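Local coordinates for carboxysome shell vertex protein CcmL (Nostoc sp., PDB 4N8X) that probably forms the pentameric vertices of the carboxysome, a polyhedral inclusion that sequesters RuBisCO, and so helps the otherwise flat hexagonal shell layer to curve, at residues I3-G8 against L26-D31. Residues are numbered along the deposited sequence; the frame is centred on the assembly and turned at random.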
ATOM      1  N   ILE A   3      -4.983  13.513  -5.538  1.00 15.54           N
ATOM      2  CA  ILE A   3      -5.284  14.502  -6.572  1.00 16.51           C
ATOM      3  C   ILE A   3      -4.125  14.488  -7.559  1.00 18.20           C
ATOM      4  O   ILE A   3      -2.971  14.433  -7.151  1.00 17.84           O
ATOM      5  CB  ILE A   3      -5.376  15.918  -5.906  1.00 15.60           C
ATOM      6  CG1 ILE A   3      -6.531  15.943  -4.920  1.00 17.41           C
ATOM      7  CG2 ILE A   3      -5.578  17.078  -6.937  1.00 14.44           C
ATOM      8  CD1 ILE A   3      -6.406  17.039  -3.911  1.00 23.23           C
ATOM      9  N   ALA A   4      -4.414  14.509  -8.849  1.00 15.95           N
ATOM     10  CA  ALA A   4      -3.367  14.521  -9.866  1.00 16.24           C
ATOM     11  C   ALA A   4      -3.838  15.309 -11.084  1.00 16.90           C
ATOM     12  O   ALA A   4      -5.015  15.574 -11.214  1.00 22.03           O
ATOM     13  CB  ALA A   4      -2.993  13.112 -10.246  1.00 10.60           C
ATOM     14  N   LYS A   5      -2.909  15.684 -11.964  1.00 20.49           N
ATOM     15  CA  LYS A   5      -3.219  16.452 -13.171  1.00 18.58           C
ATOM     16  C   LYS A   5      -2.944  15.581 -14.390  1.00 16.20           C
ATOM     17  O   LYS A   5      -1.898  14.910 -14.492  1.00 17.64           O
ATOM     18  CB  LYS A   5      -2.359  17.726 -13.209  1.00 23.33           C
ATOM     19  CG  LYS A   5      -2.567  18.691 -14.388  1.00 20.34           C
ATOM     20  CD  LYS A   5      -1.434  19.765 -14.371  1.00 19.49           C
ATOM     21  CE  LYS A   5      -1.598  20.818 -15.476  1.00 25.07           C
ATOM     22  NZ  LYS A   5      -0.482  21.854 -15.479  1.00 26.58           N
ATOM     23  N   VAL A   6      -3.897  15.562 -15.305  1.00 14.68           N
ATOM     24  CA  VAL A   6      -3.774  14.783 -16.534  1.00 14.98           C
ATOM     25  C   VAL A   6      -2.741  15.427 -17.434  1.00 17.28           C
ATOM     26  O   VAL A   6      -2.912  16.544 -17.917  1.00 19.36           O
ATOM     27  CB  VAL A   6      -5.119  14.696 -17.282  1.00 15.93           C
ATOM     28  CG1 VAL A   6      -4.953  13.915 -18.599  1.00 16.50           C
ATOM     29  CG2 VAL A   6      -6.135  13.960 -16.397  1.00 14.95           C
ATOM     30  N   ARG A   7      -1.675  14.695 -17.708  1.00 15.91           N
ATOM     31  CA  ARG A   7      -0.617  15.226 -18.540  1.00 20.00           C
ATOM     32  C   ARG A   7      -0.605  14.602 -19.941  1.00 23.05           C
ATOM     33  O   ARG A   7      -0.282  15.281 -20.923  1.00 27.22           O
ATOM     34  CB  ARG A   7       0.749  15.059 -17.822  1.00 20.61           C
ATOM     35  CG  ARG A   7       0.908  15.890 -16.560  1.00 18.25           C
ATOM     36  CD  ARG A   7       0.677  17.399 -16.824  1.00 21.30           C
ATOM     37  NE  ARG A   7       1.424  17.917 -17.982  1.00 25.75           N
ATOM     38  CZ  ARG A   7       2.712  18.225 -17.958  1.00 28.88           C
ATOM     39  NH1 ARG A   7       3.299  18.697 -19.043  1.00 26.60           N
ATOM     40  NH2 ARG A   7       3.424  18.044 -16.837  1.00 35.36           N
ATOM     41  N   GLY A   8      -1.013  13.340 -20.057  1.00 19.54           N
ATOM     42  CA  GLY A   8      -0.895  12.680 -21.341  1.00 24.56           C
ATOM     43  C   GLY A   8      -1.350  11.233 -21.335  1.00 22.83           C
ATOM     44  O   GLY A   8      -2.049  10.784 -20.423  1.00 20.56           O
ATOM     45  N   LEU A  26      -1.198   9.386 -18.249  1.00 14.46           N
ATOM     46  CA  LEU A  26      -0.026   9.757 -17.423  1.00 12.18           C
ATOM     47  C   LEU A  26      -0.444  10.957 -16.579  1.00 15.87           C
ATOM     48  O   LEU A  26      -0.832  12.018 -17.116  1.00 17.79           O
ATOM     49  CB  LEU A  26       1.159  10.155 -18.322  1.00 16.24           C
ATOM     50  CG  LEU A  26       2.429  10.698 -17.635  1.00 15.66           C
ATOM     51  CD1 LEU A  26       3.144   9.604 -16.789  1.00 20.44           C
ATOM     52  CD2 LEU A  26       3.323  11.260 -18.677  1.00 18.66           C
ATOM     53  N   LEU A  27      -0.350  10.797 -15.263  1.00 12.40           N
ATOM     54  CA  LEU A  27      -0.797  11.816 -14.305  1.00 15.01           C
ATOM     55  C   LEU A  27       0.364  12.350 -13.448  1.00 15.80           C
ATOM     56  O   LEU A  27       1.281  11.604 -13.121  1.00 18.28           O
ATOM     57  CB  LEU A  27      -1.863  11.188 -13.409  1.00 12.60           C
ATOM     58  CG  LEU A  27      -2.965  10.497 -14.238  1.00 18.53           C
ATOM     59  CD1 LEU A  27      -3.996   9.826 -13.328  1.00 26.39           C
ATOM     60  CD2 LEU A  27      -3.699  11.486 -15.083  1.00 19.40           C
ATOM     61  N   GLN A  28       0.326  13.645 -13.139  1.00 16.27           N
ATOM     62  CA  GLN A  28       1.328  14.297 -12.297  1.00 16.61           C
ATOM     63  C   GLN A  28       0.654  14.560 -10.972  1.00 17.55           C
ATOM     64  O   GLN A  28      -0.366  15.236 -10.926  1.00 18.58           O
ATOM     65  CB  GLN A  28       1.799  15.627 -12.945  1.00 12.82           C
ATOM     66  CG  GLN A  28       2.802  16.449 -12.079  1.00 13.76           C
ATOM     67  CD  GLN A  28       3.235  17.742 -12.729  1.00 23.78           C
ATOM     68  OE1 GLN A  28       2.656  18.157 -13.732  1.00 22.89           O
ATOM     69  NE2 GLN A  28       4.259  18.414 -12.144  1.00 20.83           N
ATOM     70  N   LEU A  29       1.235  14.025  -9.897  1.00 19.61           N
ATOM     71  CA  LEU A  29       0.656  14.111  -8.553  1.00 23.37           C
ATOM     72  C   LEU A  29       0.616  15.533  -8.012  1.00 15.40           C
ATOM     73  O   LEU A  29       1.444  16.363  -8.357  1.00 16.09           O
ATOM     74  CB  LEU A  29       1.416  13.199  -7.575  1.00 22.30           C
ATOM     75  CG  LEU A  29       0.989  11.722  -7.731  1.00 24.58           C
ATOM     76  CD1 LEU A  29      -0.500  11.599  -7.633  1.00 21.94           C
ATOM     77  CD2 LEU A  29       1.447  11.079  -9.023  1.00 23.46           C
ATOM     78  N   VAL A  30      -0.373  15.809  -7.173  1.00 16.04           N
ATOM     79  CA  VAL A  30      -0.532  17.127  -6.536  1.00 13.93           C
ATOM     80  C   VAL A  30      -0.396  16.909  -5.031  1.00 14.54           C
ATOM     81  O   VAL A  30      -0.843  15.864  -4.513  1.00 15.16           O
ATOM     82  CB  VAL A  30      -1.915  17.746  -6.906  1.00 14.91           C
ATOM     83  CG1 VAL A  30      -2.214  19.010  -6.098  1.00 18.30           C
ATOM     84  CG2 VAL A  30      -1.980  18.064  -8.425  1.00 17.82           C
ATOM     85  N   ASP A  31       0.235  17.846  -4.331  1.00 18.96           N
ATOM     86  CA  ASP A  31       0.315  17.747  -2.877  1.00 21.12           C
ATOM     87  C   ASP A  31      -0.893  18.413  -2.203  1.00 24.85           C
ATOM     88  O   ASP A  31      -1.803  18.904  -2.874  1.00 23.61           O
ATOM     89  CB  ASP A  31       1.654  18.271  -2.300  1.00 18.00           C
ATOM     90  CG  ASP A  31       1.784  19.793  -2.307  1.00 21.97           C
ATOM     91  OD1 ASP A  31       0.812  20.528  -2.620  1.00 22.50           O
ATOM     92  OD2 ASP A  31       2.891  20.284  -1.980  1.00 21.95           O
TER
HETATM   93  O   HOH W   1       2.384  20.315 -15.286  1.00 30.00           O
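A classic beta bulge, Arg-7 and Gly-8 both facing Leu-26, interrupts the antiparallel pairing of strands 2-11 and 24-30 in the beta barrel of this CcmL/EutN-family subunit. Leu-26 O takes both amides of the bulge: Arg-7 N at 2.9 Å, nearly along the C=O axis, and Gly-8 N at 3.2 Å, in the carbonyl plane on a lone pair. Before the bulge the ladder is regular, with Lys-5 and Gln-28 as a hydrogen-bonded pair. On the face carrying Ala-4, Val-6, Leu-27 and Leu-29, Val-6 CG2 lies 3.7 Å from Leu-27 CD2, and Ala-4 CB meets Leu-27 CB at 3.9 Å; Ile-58 of strand 55-60 packs on Ala-4 and Leu-27. Arg-7 bends at chi2 and chi3 (-56° and -49°), laying its CG 3.7 Å from Gln-28 CB and turning NH2 back to Gln-28 OE1. Gln-28 is extended, its NE2 hydrogen-bonded to Leu-37 O, while Arg-7 NE forms a salt bridge with Glu-89 of a neighbouring subunit. An alanine in place of Arg-7 would probably leave that glutamate without its charged mate and open a gap beside Gln-28 CB. The bond from Arg-7 NH2 to Gln-28 OE1, 3.2 Å long, comes from above the amide plane; a water donates to the same oxygen at 2.7 Å and accepts from Lys-5 NZ.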